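PDB 4CEK: regulator of nonsense transcripts 2 from Homo sapiens, which takes part in nonsense-mediated mRNA decay, the deposited chain carrying the second of its three MIF4G domains. Local coordinates for residues G87-E91 and T212-T216; T94-L98 and R156-I160; K231-L235 and E269-T274. All coordinates share one frame. Numbering follows the deposited sequence.

Interaction 1. Residues G87-E91 and T212-T216; sequences GDEAE and TKNKT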
loop_
_atom_site.group_PDB
_atom_site.type_symbol
_atom_site.label_atom_id
_atom_site.label_comp_id
_atom_site.label_asym_id
_atom_site.label_seq_id
_atom_site.Cartn_x
_atom_site.Cartn_y
_atom_site.Cartn_z
ATOM N N GLY A 87 -15.393 -4.403 2.738
ATOM C CA GLY A 87 -14.163 -4.709 2.022
ATOM C C GLY A 87 -14.377 -5.764 0.946
ATOM O O GLY A 87 -15.471 -5.866 0.376
ATOM N N ASP A 88 -13.321 -6.543 0.671
ATOM C CA ASP A 88 -13.377 -7.682 -0.269
ATOM C C ASP A 88 -13.387 -9.026 0.463
ATOM O O ASP A 88 -13.281 -9.085 1.700
ATOM C CB ASP A 88 -12.219 -7.633 -1.288
ATOM C CG ASP A 88 -10.880 -7.203 -0.668
ATOM O OD1 ASP A 88 -10.589 -7.541 0.489
ATOM O OD2 ASP A 88 -10.108 -6.506 -1.358
ATOM N N GLU A 89 -13.543 -10.097 -0.315
ATOM C CA GLU A 89 -13.439 -11.475 0.183
ATOM C C GLU A 89 -12.117 -11.701 0.933
ATOM O O GLU A 89 -12.102 -12.370 1.953
ATOM C CB GLU A 89 -13.536 -12.477 -0.977
ATOM C CG GLU A 89 -14.893 -12.550 -1.668
ATOM C CD GLU A 89 -14.993 -11.727 -2.955
ATOM O OE1 GLU A 89 -14.622 -10.525 -2.964
ATOM O OE2 GLU A 89 -15.477 -12.291 -3.964
ATOM N N ALA A 90 -11.029 -11.111 0.434
ATOM C CA ALA A 90 -9.685 -11.279 1.012
ATOM C C ALA A 90 -9.619 -10.757 2.453
ATOM O O ALA A 90 -9.113 -11.436 3.338
ATOM C CB ALA A 90 -8.638 -10.582 0.147
ATOM N N GLU A 91 -10.154 -9.560 2.674
ATOM C CA GLU A 91 -10.250 -8.966 4.013
ATOM C C GLU A 91 -11.214 -9.693 4.936
ATOM O O GLU A 91 -10.966 -9.748 6.129
ATOM C CB GLU A 91 -10.653 -7.489 3.924
ATOM C CG GLU A 91 -9.527 -6.612 3.402
ATOM C CD GLU A 91 -10.013 -5.300 2.823
ATOM O OE1 GLU A 91 -10.877 -4.626 3.441
ATOM O OE2 GLU A 91 -9.515 -4.964 1.735
ATOM N N THR A 212 -13.019 -0.381 -2.748
ATOM C CA THR A 212 -12.096 -1.383 -2.170
ATOM C C THR A 212 -10.869 -1.566 -3.051
ATOM O O THR A 212 -9.761 -1.622 -2.573
ATOM C CB THR A 212 -12.735 -2.780 -2.042
ATOM O OG1 THR A 212 -13.951 -2.690 -1.295
ATOM C CG2 THR A 212 -11.769 -3.747 -1.357
ATOM N N LYS A 213 -11.089 -1.657 -4.353
ATOM C CA LYS A 213 -10.007 -1.833 -5.305
ATOM C C LYS A 213 -8.986 -0.681 -5.139
ATOM O O LYS A 213 -7.759 -0.896 -5.130
ATOM C CB LYS A 213 -10.584 -1.883 -6.718
ATOM C CG LYS A 213 -11.665 -2.946 -6.900
ATOM C CD LYS A 213 -12.262 -2.945 -8.312
ATOM C CE LYS A 213 -12.822 -4.305 -8.727
ATOM N NZ LYS A 213 -12.876 -4.489 -10.211
ATOM N N ASN A 214 -9.510 0.537 -4.987
ATOM C CA ASN A 214 -8.688 1.737 -4.796
ATOM C C ASN A 214 -7.902 1.722 -3.467
ATOM O O ASN A 214 -6.779 2.187 -3.437
ATOM C CB ASN A 214 -9.553 3.014 -4.938
ATOM C CG ASN A 214 -9.939 3.337 -6.406
ATOM O OD1 ASN A 214 -9.303 2.877 -7.377
ATOM N ND2 ASN A 214 -10.992 4.151 -6.563
ATOM N N LYS A 215 -8.467 1.148 -2.395
ATOM C CA LYS A 215 -7.727 0.910 -1.168
ATOM C C LYS A 215 -6.512 0.015 -1.455
ATOM O O LYS A 215 -5.396 0.346 -1.051
ATOM C CB LYS A 215 -8.591 0.212 -0.102
ATOM C CG LYS A 215 -7.886 0.007 1.256
ATOM C CD LYS A 215 -8.273 -1.278 2.013
ATOM C CE LYS A 215 -7.725 -2.551 1.365
ATOM N NZ LYS A 215 -6.477 -3.164 1.945
ATOM N N THR A 216 -6.723 -1.115 -2.134
ATOM C CA THR A 216 -5.616 -2.023 -2.425
ATOM C C THR A 216 -4.539 -1.290 -3.203
ATOM O O THR A 216 -3.371 -1.366 -2.857
ATOM C CB THR A 216 -6.056 -3.253 -3.236
ATOM O OG1 THR A 216 -6.936 -4.063 -2.460
ATOM C CG2 THR A 216 -4.871 -4.080 -3.631
#
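An N-capped helix start packs here against a second helix in the all-helical MIF4G fold: Asp88 caps helix 89-99, and the beginning of that helix rests on residues 212-216 of helix 210-225. Thr212 is the centre of the contact. Its methyl group CG2 packs against both carboxylates, 3.2 Å from Asp88 OD2 and 4.0 Å from Glu91 OE2. The hydroxyl of Thr212 is hydrogen-bonded to Asn209 OD1. Asp88 looks back into its own helix, OD1 accepting from Glu91 N at 3.0 Å to close the cap, while its OD2 faces helix 210-225 and lies close to a like charge, the carboxylate of Asp197 in helix 185-203. Glu91 reaches across, and its OE2 forms the salt bridge to Lys215 NZ at 3.5 Å. That lysine also makes a cation-pi contact with Phe159, which ties helix 148-159 to the same spot. The two carboxylates crowd one another, which makes the positive charge beside them electrostatically favourable. Asp88 OD1 sits 3.1 Å from Glu91 OE2, a close approach of two acceptors, and Lys215 CE is only 3.0 Å from the same Glu91 OE2.

Interaction 2. Residues T94-L98 and R156-I160; sequences TKKLL and RALFI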
loop_
_atom_site.group_PDB
_atom_site.type_symbol
_atom_site.label_atom_id
_atom_site.label_comp_id
_atom_site.label_asym_id
_atom_site.label_seq_id
_atom_site.Cartn_x
_atom_site.Cartn_y
_atom_site.Cartn_z
ATOM N N THR A 94 -9.304 -12.912 5.859
ATOM C CA THR A 94 -8.269 -12.498 6.812
ATOM C C THR A 94 -8.832 -12.137 8.204
ATOM O O THR A 94 -8.239 -12.512 9.226
ATOM C CB THR A 94 -7.422 -11.332 6.268
ATOM O OG1 THR A 94 -6.859 -11.717 5.015
ATOM C CG2 THR A 94 -6.284 -10.957 7.245
ATOM N N LYS A 95 -9.959 -11.417 8.239
ATOM C CA LYS A 95 -10.574 -10.983 9.502
ATOM C C LYS A 95 -11.039 -12.175 10.346
ATOM O O LYS A 95 -10.931 -12.148 11.583
ATOM C CB LYS A 95 -11.764 -10.048 9.250
ATOM C CG LYS A 95 -12.351 -9.459 10.524
ATOM C CD LYS A 95 -13.457 -8.453 10.237
ATOM C CE LYS A 95 -14.030 -7.878 11.533
ATOM N NZ LYS A 95 -15.167 -6.936 11.300
ATOM N N LYS A 96 -11.564 -13.207 9.681
ATOM C CA LYS A 96 -12.013 -14.418 10.371
ATOM C C LYS A 96 -10.844 -15.248 10.912
ATOM O O LYS A 96 -10.974 -15.875 11.966
ATOM C CB LYS A 96 -12.939 -15.249 9.466
ATOM C CG LYS A 96 -14.405 -14.849 9.626
ATOM C CD LYS A 96 -15.147 -14.656 8.318
ATOM C CE LYS A 96 -16.540 -14.087 8.561
ATOM N NZ LYS A 96 -16.526 -12.790 9.301
ATOM N N LEU A 97 -9.712 -15.245 10.207
ATOM C CA LEU A 97 -8.503 -15.907 10.705
ATOM C C LEU A 97 -8.024 -15.219 12.002
ATOM O O LEU A 97 -7.669 -15.899 12.965
ATOM C CB LEU A 97 -7.388 -15.955 9.637
ATOM C CG LEU A 97 -7.680 -16.791 8.370
ATOM C CD1 LEU A 97 -6.539 -16.787 7.346
ATOM C CD2 LEU A 97 -8.046 -18.221 8.753
ATOM N N LEU A 98 -8.040 -13.882 12.026
ATOM C CA LEU A 98 -7.690 -13.101 13.228
ATOM C C LEU A 98 -8.609 -13.427 14.400
ATOM O O LEU A 98 -8.137 -13.664 15.509
ATOM C CB LEU A 98 -7.763 -11.588 12.961
ATOM C CG LEU A 98 -6.530 -10.787 12.550
ATOM C CD1 LEU A 98 -6.871 -9.304 12.576
ATOM C CD2 LEU A 98 -5.338 -11.039 13.452
ATOM N N ARG A 156 -1.794 -9.054 9.397
ATOM C CA ARG A 156 -3.199 -9.221 9.098
ATOM C C ARG A 156 -4.032 -8.020 9.528
ATOM O O ARG A 156 -5.015 -7.664 8.869
ATOM C CB ARG A 156 -3.726 -10.506 9.738
ATOM C CG ARG A 156 -3.144 -11.765 9.114
ATOM C CD ARG A 156 -3.565 -13.018 9.879
ATOM N NE ARG A 156 -2.684 -14.146 9.596
ATOM C CZ ARG A 156 -2.932 -15.421 9.920
ATOM N NH1 ARG A 156 -4.042 -15.776 10.545
ATOM N NH2 ARG A 156 -2.053 -16.355 9.607
ATOM N N ALA A 157 -3.644 -7.378 10.622
ATOM C CA ALA A 157 -4.325 -6.147 11.049
ATOM C C ALA A 157 -4.007 -4.995 10.110
ATOM O O ALA A 157 -4.876 -4.188 9.824
ATOM C CB ALA A 157 -3.977 -5.770 12.484
ATOM N N LEU A 158 -2.774 -4.900 9.639
ATOM C CA LEU A 158 -2.428 -3.910 8.617
ATOM C C LEU A 158 -3.250 -4.127 7.327
ATOM O O LEU A 158 -3.741 -3.175 6.753
ATOM C CB LEU A 158 -0.943 -3.957 8.321
ATOM C CG LEU A 158 -0.043 -3.665 9.514
ATOM C CD1 LEU A 158 1.406 -3.604 9.078
ATOM C CD2 LEU A 158 -0.462 -2.341 10.136
ATOM N N PHE A 159 -3.466 -5.382 6.923
ATOM C CA PHE A 159 -4.099 -5.681 5.636
ATOM C C PHE A 159 -5.599 -5.367 5.651
ATOM O O PHE A 159 -6.173 -4.991 4.616
ATOM C CB PHE A 159 -3.861 -7.149 5.256
ATOM C CG PHE A 159 -4.546 -7.576 3.983
ATOM C CD1 PHE A 159 -3.964 -7.316 2.742
ATOM C CD2 PHE A 159 -5.757 -8.248 4.021
ATOM C CE1 PHE A 159 -4.577 -7.723 1.565
ATOM C CE2 PHE A 159 -6.374 -8.659 2.853
ATOM C CZ PHE A 159 -5.780 -8.404 1.608
ATOM N N ILE A 160 -6.248 -5.522 6.804
ATOM C CA ILE A 160 -7.678 -5.210 6.880
ATOM C C ILE A 160 -7.951 -3.758 7.269
ATOM O O ILE A 160 -9.032 -3.489 7.754
ATOM C CB ILE A 160 -8.509 -6.158 7.802
ATOM C CG1 ILE A 160 -8.035 -6.096 9.251
ATOM C CG2 ILE A 160 -8.479 -7.593 7.289
ATOM C CD1 ILE A 160 -8.816 -7.008 10.174
#
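Residues 94-98 lie within helix 89-99, whereas 156-159 are the last turn of helix 148-159 and Ile160 is the first residue to leave helical backbone angles. Each segment holds one helical backbone bond, Leu98 N to Thr94 O (3.1 Å) and Ile160 N to Arg156 O (3.2 Å), the second closing the last turn before the chain departs. The two segments come nearest at Thr94 and Arg156, whose CA atoms are 6.5 Å apart, and at Lys95 and Ile160, with CA atoms 7.0 Å apart.

Such a close approach suits the small side chain of Thr94, which fits between the larger residues opposite: its CG2 is 3.6 Å from Arg156 CB and 4.0 Å from Ile160 CG2. The hydroxyl is satisfied by Ala90 O, one turn back in the same helix, and meets the Phe159 ring only obliquely. Leu98 lies one turn further along, with CG 4.0 Å from Arg156 CB and CD1 3.9 Å from Ile160 CD1, an apolar pair. Leu97 lies along Arg156, CB 3.5 Å from NH1, and its CD1 is over one face of the guanidinium. Phe159 also touches Leu190 and Met193 of helix 185-203. This is helix-helix packing in the all-helical MIF4G domain, helix 89-99 being laid on the C-terminal end of helix 148-159. Between the two segments, then, the attachment depends on van der Waals fit, with the aliphatic part of Arg156 serving as an apolar surface and its planar head as a platform for a leucine.

Interaction 3. Residues K231-L235 and E269-T274; sequences KNDTL and ESHLRT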
loop_
_atom_site.group_PDB
_atom_site.type_symbol
_atom_site.label_atom_id
_atom_site.label_comp_id
_atom_site.label_asym_id
_atom_site.label_seq_id
_atom_site.Cartn_x
_atom_site.Cartn_y
_atom_site.Cartn_z
ATOM N N LYS A 231 10.214 -0.663 -7.931
ATOM C CA LYS A 231 9.677 0.085 -9.085
ATOM C C LYS A 231 9.185 -0.875 -10.122
ATOM O O LYS A 231 8.098 -0.702 -10.701
ATOM C CB LYS A 231 10.750 0.993 -9.673
ATOM C CG LYS A 231 11.050 2.161 -8.742
ATOM C CD LYS A 231 12.381 2.859 -9.017
ATOM C CE LYS A 231 12.597 3.958 -7.991
ATOM N NZ LYS A 231 13.229 3.399 -6.752
ATOM N N ASN A 232 9.974 -1.919 -10.329
ATOM C CA ASN A 232 9.641 -2.975 -11.291
ATOM C C ASN A 232 8.355 -3.695 -10.915
ATOM O O ASN A 232 7.552 -3.963 -11.784
ATOM C CB ASN A 232 10.814 -3.947 -11.400
ATOM C CG ASN A 232 10.688 -4.890 -12.580
ATOM O OD1 ASN A 232 10.660 -4.448 -13.710
ATOM N ND2 ASN A 232 10.658 -6.202 -12.318
ATOM N N ASP A 233 8.136 -3.989 -9.631
ATOM C CA ASP A 233 6.851 -4.572 -9.150
ATOM C C ASP A 233 5.637 -3.754 -9.529
ATOM O O ASP A 233 4.620 -4.259 -10.029
ATOM C CB ASP A 233 6.785 -4.577 -7.615
ATOM C CG ASP A 233 7.361 -5.812 -6.977
ATOM O OD1 ASP A 233 7.096 -6.925 -7.490
ATOM O OD2 ASP A 233 8.036 -5.654 -5.926
ATOM N N THR A 234 5.702 -2.473 -9.186
ATOM C CA THR A 234 4.576 -1.598 -9.372
ATOM C C THR A 234 4.387 -1.207 -10.854
ATOM O O THR A 234 3.265 -1.022 -11.295
ATOM C CB THR A 234 4.759 -0.372 -8.490
ATOM O OG1 THR A 234 4.958 -0.838 -7.141
ATOM C CG2 THR A 234 3.528 0.579 -8.606
ATOM N N LEU A 235 5.475 -1.079 -11.607
ATOM C CA LEU A 235 5.358 -0.952 -13.061
ATOM C C LEU A 235 4.683 -2.157 -13.708
ATOM O O LEU A 235 3.954 -2.001 -14.693
ATOM C CB LEU A 235 6.714 -0.704 -13.720
ATOM C CG LEU A 235 7.218 0.730 -13.485
ATOM C CD1 LEU A 235 8.694 0.895 -13.857
ATOM C CD2 LEU A 235 6.349 1.685 -14.269
ATOM N N GLU A 269 15.820 5.549 -12.295
ATOM C CA GLU A 269 15.735 4.127 -12.603
ATOM C C GLU A 269 14.473 3.797 -13.369
ATOM O O GLU A 269 14.488 2.944 -14.273
ATOM C CB GLU A 269 15.748 3.312 -11.310
ATOM C CG GLU A 269 17.006 3.499 -10.466
ATOM C CD GLU A 269 16.879 4.570 -9.385
ATOM O OE1 GLU A 269 16.348 5.681 -9.650
ATOM O OE2 GLU A 269 17.346 4.303 -8.261
ATOM N N SER A 270 13.382 4.467 -12.990
ATOM C CA SER A 270 12.036 4.159 -13.498
ATOM C C SER A 270 11.478 5.171 -14.477
ATOM O O SER A 270 10.447 4.894 -15.095
ATOM C CB SER A 270 11.057 4.030 -12.322
ATOM O OG SER A 270 11.355 4.990 -11.343
ATOM N N HIS A 271 12.143 6.325 -14.606
ATOM C CA HIS A 271 11.636 7.449 -15.381
ATOM C C HIS A 271 11.201 7.072 -16.768
ATOM O O HIS A 271 10.056 7.360 -17.176
ATOM C CB HIS A 271 12.670 8.582 -15.451
ATOM C CG HIS A 271 12.326 9.644 -16.480
ATOM N ND1 HIS A 271 13.168 10.004 -17.453
ATOM C CD2 HIS A 271 11.157 10.380 -16.682
ATOM C CE1 HIS A 271 12.579 10.920 -18.231
ATOM N NE2 HIS A 271 11.350 11.144 -17.757
ATOM N N LEU A 272 12.086 6.396 -17.486
ATOM C CA LEU A 272 11.891 6.101 -18.904
ATOM C C LEU A 272 10.744 5.160 -19.136
ATOM O O LEU A 272 10.022 5.274 -20.122
ATOM C CB LEU A 272 13.194 5.526 -19.524
ATOM C CG LEU A 272 13.202 4.974 -20.978
ATOM C CD1 LEU A 272 14.557 5.124 -21.670
ATOM C CD2 LEU A 272 12.759 3.508 -21.019
ATOM N N ARG A 273 10.569 4.197 -18.243
ATOM C CA ARG A 273 9.520 3.193 -18.441
ATOM C C ARG A 273 8.172 3.720 -18.017
ATOM O O ARG A 273 7.150 3.356 -18.619
ATOM C CB ARG A 273 9.832 1.929 -17.684
ATOM C CG ARG A 273 9.136 0.720 -18.271
ATOM C CD ARG A 273 9.135 -0.424 -17.279
ATOM N NE ARG A 273 9.812 -1.610 -17.800
ATOM C CZ ARG A 273 10.328 -2.581 -17.047
ATOM N NH1 ARG A 273 10.231 -2.532 -15.714
ATOM N NH2 ARG A 273 10.932 -3.624 -17.636
ATOM N N THR A 274 8.166 4.562 -16.977
ATOM C CA THR A 274 6.964 5.280 -16.556
ATOM C C THR A 274 6.430 6.144 -17.711
ATOM O O THR A 274 5.258 6.063 -18.101
ATOM C CB THR A 274 7.261 6.153 -15.326
ATOM O OG1 THR A 274 7.928 5.352 -14.332
ATOM C CG2 THR A 274 5.970 6.712 -14.707
HETATM O O HOH W 1 12.070 -5.168 -15.875
#
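One direct hydrogen bond and one bridging water join helix 231-243 to helix 268-287 at this contact. Asn232 OD1 accepts twice: from Arg273 NH1 at 2.8 Å, and from water 1 at 2.7 Å. The same water accepts from Arg273 NH2 at 2.6 Å, so the amide oxygen, the water and the two guanidinium nitrogens close a small ring through Arg273 CZ at the exposed edge of the contact. The hydroxyls of Ser270 and Thr274 are satisfied within their own part of the chain. Ser270 OG is hydrogen-bonded to Leu264 O of helix 247-266, and Thr274 OG1 donates to Ser270 O at 2.7 Å, one turn back. Lys231 offers mainly its aliphatic chain, with CD 3.3 Å from Ser270 OG and 4.1 Å from Glu269 CB; its NZ stays 4.5 Å from Glu269 OE2, too far for a salt bridge. Leu235 fills the buried side, CD1 being 3.7 Å from Arg273 CD and CD2 4.0 Å from Thr274 OG1. The segment axes approach to 10.7 Å and run nearly parallel, at 17°. Because the intervening helix 247-266 brings the chain back, the two contacting helices take equivalent places in successive helical hairpins, the stacking pattern of the HEAT-like MIF4G fold.

Interactions 1 and 2 share helix 89-99 and touch directly: Phe159, at the end of helix 148-159, packs on Ala90 and Glu91, and its carbonyl probably accepts from Lys215. Together they attach two successive turns of one helix to different parts of the domain. Interaction 1 is the more buried and depends on charge and capping, whereas 2 is only partly buried and chiefly a matter of apolar fit. Interaction 3 stands apart, about 30 Å from interaction 2 between centres and on the opposite side of the chain's centre. It too is partly buried, but combines an inner leucine with a hydrated polar rim, and joins neighbouring repeats. Helices 210-225 and 231-243, consecutive in sequence, lead from interaction 1 to it.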